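Local coordinates for protein N6 adenine specific DNA methylase (Encephalitozoon cuniculi, PDB 3Q87) that binds S-adenosylmethionine and, as the Mtq2 catalytic subunit in complex with Trm112, is responsible for methylating the translation termination factor eRF1, at residues Ile74-Val79 against Ala113-Met118; Tyr11-Ala16 against Val156-Gly161. All blocks are in the same frame, centred on the assembly; numbering follows the deposited sequence.

Interaction 1: residues Ile74-Val79 against Ala113-Met118; sequences INQESV and AVTVGM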
loop_
_atom_site.group_PDB
_atom_site.type_symbol
_atom_site.label_atom_id
_atom_site.label_comp_id
_atom_site.label_asym_id
_atom_site.label_seq_id
_atom_site.Cartn_x
_atom_site.Cartn_y
_atom_site.Cartn_z
ATOM N N ILE B 74 -1.631 6.936 2.489
ATOM C CA ILE B 74 -2.509 5.952 1.878
ATOM C C ILE B 74 -3.967 6.312 2.107
ATOM O O ILE B 74 -4.386 6.587 3.231
ATOM C CB ILE B 74 -2.252 4.513 2.447
ATOM C CG1 ILE B 74 -0.786 4.112 2.266
ATOM C CG2 ILE B 74 -3.174 3.492 1.773
ATOM C CD1 ILE B 74 -0.279 4.235 0.804
ATOM N N ASN B 75 -4.747 6.307 1.035
ATOM C CA ASN B 75 -6.198 6.420 1.154
ATOM C C ASN B 75 -6.789 5.060 1.522
ATOM O O ASN B 75 -6.915 4.185 0.670
ATOM C CB ASN B 75 -6.775 6.903 -0.171
ATOM C CG ASN B 75 -8.275 7.094 -0.125
ATOM O OD1 ASN B 75 -8.897 7.065 0.941
ATOM N ND2 ASN B 75 -8.869 7.299 -1.295
ATOM N N GLN B 76 -7.130 4.874 2.793
ATOM C CA GLN B 76 -7.590 3.569 3.281
ATOM C C GLN B 76 -8.971 3.146 2.784
ATOM O O GLN B 76 -9.319 1.961 2.810
ATOM C CB GLN B 76 -7.541 3.528 4.804
ATOM C CG GLN B 76 -6.135 3.615 5.329
ATOM C CD GLN B 76 -6.059 3.372 6.810
ATOM O OE1 GLN B 76 -6.330 2.272 7.282
ATOM N NE2 GLN B 76 -5.679 4.397 7.552
ATOM N N GLU B 77 -9.759 4.111 2.332
ATOM C CA GLU B 77 -11.037 3.799 1.711
ATOM C C GLU B 77 -10.842 2.967 0.453
ATOM O O GLU B 77 -11.746 2.260 0.016
ATOM C CB GLU B 77 -11.799 5.083 1.359
ATOM C CG GLU B 77 -12.259 5.892 2.570
ATOM C CD GLU B 77 -13.155 7.069 2.181
ATOM O OE1 GLU B 77 -12.722 8.233 2.334
ATOM O OE2 GLU B 77 -14.291 6.831 1.711
ATOM N N SER B 78 -9.659 3.042 -0.132
ATOM C CA SER B 78 -9.421 2.338 -1.380
ATOM C C SER B 78 -8.815 0.960 -1.172
ATOM O O SER B 78 -8.651 0.203 -2.116
ATOM C CB SER B 78 -8.549 3.190 -2.296
ATOM O OG SER B 78 -9.257 4.360 -2.677
ATOM N N VAL B 79 -8.503 0.632 0.070
ATOM C CA VAL B 79 -7.847 -0.639 0.382
ATOM C C VAL B 79 -8.793 -1.594 1.090
ATOM O O VAL B 79 -9.484 -1.203 2.040
ATOM C CB VAL B 79 -6.595 -0.405 1.258
ATOM C CG1 VAL B 79 -5.963 -1.744 1.711
ATOM C CG2 VAL B 79 -5.602 0.464 0.508
ATOM N N ALA B 113 -4.358 4.191 13.780
ATOM C CA ALA B 113 -4.617 4.856 12.504
ATOM C C ALA B 113 -5.384 3.994 11.495
ATOM O O ALA B 113 -5.876 4.508 10.491
ATOM C CB ALA B 113 -3.313 5.342 11.889
ATOM N N VAL B 114 -5.471 2.689 11.749
ATOM C CA VAL B 114 -5.981 1.764 10.735
ATOM C C VAL B 114 -7.506 1.813 10.664
ATOM O O VAL B 114 -8.181 1.836 11.692
ATOM C CB VAL B 114 -5.470 0.296 10.960
ATOM C CG1 VAL B 114 -6.032 -0.290 12.252
ATOM C CG2 VAL B 114 -5.833 -0.589 9.773
ATOM N N THR B 115 -8.046 1.858 9.452
ATOM C CA THR B 115 -9.497 1.947 9.283
ATOM C C THR B 115 -10.038 1.005 8.212
ATOM O O THR B 115 -11.235 1.009 7.951
ATOM C CB THR B 115 -9.970 3.392 8.937
ATOM O OG1 THR B 115 -9.469 3.768 7.649
ATOM C CG2 THR B 115 -9.484 4.395 9.975
ATOM N N VAL B 116 -9.171 0.210 7.586
ATOM C CA VAL B 116 -9.618 -0.693 6.520
ATOM C C VAL B 116 -10.510 -1.793 7.084
ATOM O O VAL B 116 -10.519 -2.030 8.282
ATOM C CB VAL B 116 -8.449 -1.353 5.784
ATOM C CG1 VAL B 116 -7.638 -0.314 5.034
ATOM C CG2 VAL B 116 -7.588 -2.138 6.778
ATOM N N GLY B 117 -11.254 -2.466 6.215
ATOM C CA GLY B 117 -12.228 -3.446 6.660
ATOM C C GLY B 117 -11.629 -4.694 7.294
ATOM O O GLY B 117 -12.250 -5.307 8.161
ATOM N N MET B 118 -10.424 -5.067 6.866
ATOM C CA MET B 118 -9.781 -6.289 7.345
ATOM C C MET B 118 -8.272 -6.133 7.457
ATOM O O MET B 118 -7.648 -5.479 6.622
ATOM C CB MET B 118 -10.088 -7.436 6.390
ATOM C CG MET B 118 -9.845 -8.818 6.979
ATOM S SD MET B 118 -10.206 -10.089 5.754
ATOM C CE MET B 118 -11.915 -9.695 5.397
HETATM O O HOH W 1 -11.685 -1.372 3.641
#
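Gln76, in the single 3-10 turn of residues 76-78, and Val116, in the irregular chain that follows helix 105-113, bring their backbones to 5.7 Å between CA atoms. The Gln76 side chain bridges this gap with both ends of its amide. CG stands anti to the carbonyl carbon (chi1 -66°), and the chain runs on extended until NE2 gives a hydrogen bond of 2.9 Å to Ala113 O, which lies close to the plane of the amide. OE1 accepts from Thr115 N at 2.8 Å, the N-H approaching from above the carbonyl plane. One amide thus pairs with the C=O and the N-H that flank Val114, and the two bonds together fix its rotation. The Thr115 side chain crosses that of Gln76 at about a right angle, with OG1 3.4 Å from Gln76 CB. Both segments lead into neighbouring parallel strands of the Rossmann-like methyltransferase sheet, 81-84 and 118-124, which helix 105-113 joins as a beta-alpha-beta crossover. Toward the strand ends, the branched side chains take over: Val116 CG1 comes within 3.9 Å of Val79 CB and also touches Val79 O and Gln76 O, while Val116 packs in addition on Val82. A water next to this apolar patch donates to Val79 O at 2.7 Å and accepts from Gly117 N at 2.8 Å, linking the two backbones where they have no direct bond. The turn is also met by the second protein of the complex: Ser78 OG is hydrogen-bonded to Gly7 O of that chain, and its Leu8 packs on Val79.

Interaction 2: residues Tyr11-Ala16 against Val156-Gly161; sequences YTLMDA and VYIIKG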
loop_
_atom_site.group_PDB
_atom_site.type_symbol
_atom_site.label_atom_id
_atom_site.label_comp_id
_atom_site.label_asym_id
_atom_site.label_seq_id
_atom_site.Cartn_x
_atom_site.Cartn_y
_atom_site.Cartn_z
ATOM N N TYR B 11 7.308 -16.365 7.587
ATOM C CA TYR B 11 6.669 -17.567 7.051
ATOM C C TYR B 11 5.417 -18.029 7.814
ATOM O O TYR B 11 4.538 -18.654 7.233
ATOM C CB TYR B 11 7.690 -18.696 6.882
ATOM C CG TYR B 11 8.713 -18.355 5.828
ATOM C CD1 TYR B 11 8.316 -18.065 4.528
ATOM C CD2 TYR B 11 10.064 -18.296 6.128
ATOM C CE1 TYR B 11 9.241 -17.746 3.546
ATOM C CE2 TYR B 11 10.995 -17.965 5.156
ATOM C CZ TYR B 11 10.576 -17.697 3.868
ATOM O OH TYR B 11 11.492 -17.375 2.888
ATOM N N THR B 12 5.319 -17.720 9.099
ATOM C CA THR B 12 4.080 -18.031 9.805
ATOM C C THR B 12 2.941 -17.088 9.363
ATOM O O THR B 12 1.792 -17.506 9.251
ATOM C CB THR B 12 4.233 -18.012 11.351
ATOM O OG1 THR B 12 4.025 -16.689 11.844
ATOM C CG2 THR B 12 5.607 -18.488 11.770
ATOM N N LEU B 13 3.259 -15.822 9.105
ATOM C CA LEU B 13 2.266 -14.913 8.535
ATOM C C LEU B 13 1.843 -15.430 7.159
ATOM O O LEU B 13 0.654 -15.566 6.871
ATOM C CB LEU B 13 2.797 -13.465 8.476
ATOM C CG LEU B 13 1.884 -12.366 7.898
ATOM C CD1 LEU B 13 0.493 -12.421 8.497
ATOM C CD2 LEU B 13 2.490 -10.947 8.069
ATOM N N MET B 14 2.820 -15.765 6.324
ATOM C CA MET B 14 2.521 -16.271 4.993
ATOM C C MET B 14 1.665 -17.539 5.033
ATOM O O MET B 14 0.732 -17.685 4.240
ATOM C CB MET B 14 3.809 -16.522 4.213
ATOM C CG MET B 14 4.565 -15.236 3.911
ATOM S SD MET B 14 6.105 -15.465 2.979
ATOM C CE MET B 14 5.493 -15.924 1.349
ATOM N N ASP B 15 1.985 -18.451 5.947
ATOM C CA ASP B 15 1.219 -19.687 6.075
ATOM C C ASP B 15 -0.233 -19.388 6.433
ATOM O O ASP B 15 -1.149 -19.958 5.842
ATOM C CB ASP B 15 1.834 -20.632 7.119
ATOM C CG ASP B 15 3.064 -21.374 6.600
ATOM O OD1 ASP B 15 3.368 -21.296 5.384
ATOM O OD2 ASP B 15 3.733 -22.041 7.418
ATOM N N ALA B 16 -0.449 -18.478 7.380
ATOM C CA ALA B 16 -1.816 -18.121 7.748
ATOM C C ALA B 16 -2.594 -17.453 6.601
ATOM O O ALA B 16 -3.781 -17.735 6.403
ATOM C CB ALA B 16 -1.841 -17.269 9.000
ATOM N N VAL B 156 5.107 -16.485 18.067
ATOM C CA VAL B 156 4.482 -15.546 17.158
ATOM C C VAL B 156 2.964 -15.671 17.198
ATOM O O VAL B 156 2.430 -16.781 17.186
ATOM C CB VAL B 156 4.969 -15.815 15.725
ATOM C CG1 VAL B 156 4.041 -15.178 14.720
ATOM C CG2 VAL B 156 6.375 -15.313 15.558
ATOM N N TYR B 157 2.275 -14.531 17.239
ATOM C CA TYR B 157 0.819 -14.490 17.152
ATOM C C TYR B 157 0.348 -13.738 15.912
ATOM O O TYR B 157 0.730 -12.592 15.679
ATOM C CB TYR B 157 0.227 -13.827 18.395
ATOM C CG TYR B 157 0.624 -14.496 19.695
ATOM C CD1 TYR B 157 -0.283 -15.279 20.403
ATOM C CD2 TYR B 157 1.903 -14.349 20.212
ATOM C CE1 TYR B 157 0.073 -15.896 21.592
ATOM C CE2 TYR B 157 2.272 -14.960 21.405
ATOM C CZ TYR B 157 1.352 -15.733 22.090
ATOM O OH TYR B 157 1.710 -16.340 23.269
ATOM N N ILE B 158 -0.487 -14.386 15.117
ATOM C CA ILE B 158 -1.072 -13.731 13.962
ATOM C C ILE B 158 -2.500 -13.298 14.257
ATOM O O ILE B 158 -3.401 -14.116 14.454
ATOM C CB ILE B 158 -1.028 -14.627 12.734
ATOM C CG1 ILE B 158 0.436 -14.887 12.358
ATOM C CG2 ILE B 158 -1.818 -13.988 11.583
ATOM C CD1 ILE B 158 0.596 -15.991 11.365
ATOM N N ILE B 159 -2.688 -11.990 14.304
ATOM C CA ILE B 159 -3.983 -11.418 14.616
ATOM C C ILE B 159 -4.766 -11.104 13.353
ATOM O O ILE B 159 -4.245 -10.478 12.435
ATOM C CB ILE B 159 -3.809 -10.157 15.452
ATOM C CG1 ILE B 159 -3.108 -10.503 16.759
ATOM C CG2 ILE B 159 -5.151 -9.519 15.763
ATOM C CD1 ILE B 159 -3.043 -9.338 17.732
ATOM N N LYS B 160 -6.009 -11.572 13.290
ATOM C CA LYS B 160 -6.904 -11.186 12.206
ATOM C C LYS B 160 -7.948 -10.226 12.752
ATOM O O LYS B 160 -8.580 -10.504 13.766
ATOM C CB LYS B 160 -7.582 -12.387 11.556
ATOM C CG LYS B 160 -8.634 -11.976 10.541
ATOM C CD LYS B 160 -9.199 -13.156 9.767
ATOM C CE LYS B 160 -10.275 -12.687 8.791
ATOM N NZ LYS B 160 -10.869 -13.823 8.040
ATOM N N GLY B 161 -8.104 -9.081 12.094
ATOM C CA GLY B 161 -9.057 -8.079 12.534
ATOM C C GLY B 161 -10.051 -7.776 11.443
ATOM O O GLY B 161 -9.686 -7.669 10.273
#
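Thr12, Leu13 and Ala16 meet Val156 and Ile158 without a ring or other flat side-chain group between them; the ring of Tyr157 is turned to the far side of the strand, against Ile145 and Val148. The contact is made by methyls and one hydroxyl. Ile158 carries most of it: CG1 is anti to the carbonyl carbon and chi2 of 167° sends CD1 straight out toward the helix, where it ends 3.6 Å from Ala16 CB and 3.5 Å from Thr12 OG1. Its approach to the Thr12 carbonyl is too short in the model, which leaves the exact place of this methyl doubtful. The other branch, CG2, lies 4.2 Å from Leu13 CD1, the two side chains crossing obliquely. Thr12 OG1 also sits tightly on Val156 CG1, at 3.2 Å; this buried hydroxyl is hydrogen-bonded to Asp9 O, one turn earlier, so it can face hydrocarbon without lacking a polar partner. Leu13 also touches Asn85, a residue that binds S-adenosylmethionine, and its side chain is about 5 Å from the bound cofactor. Segments 11-16 and 156-161 run at 37° to each other with axes 9.0 Å apart, an N-terminal helix laid on the sheet beside the cofactor pocket in a class I, Rossmann-like methyltransferase, whose last strand, 155-162, runs antiparallel between 118-124 and 142-150.

In the fold
The centres of the two interactions lie 19 Å apart, interaction 1 at one end of the mixed sheet and interaction 2 on a face of it. Along the chain interaction 1 is nested inside interaction 2: helix 8-20 comes first, then 74-79 and 113-118, and finally strand 155-162. The neighbouring, antiparallel strands 118-124 and 155-162 connect them, and the contacts touch where Met118 CG packs 3.5 Å from Gly161 O. Interaction 1 ties together the loops entering strands 81-84 and 118-124, and its loop 74-79 is met by the partner protein, whereas interaction 2 brings the first helix onto the last strand near S-adenosylmethionine.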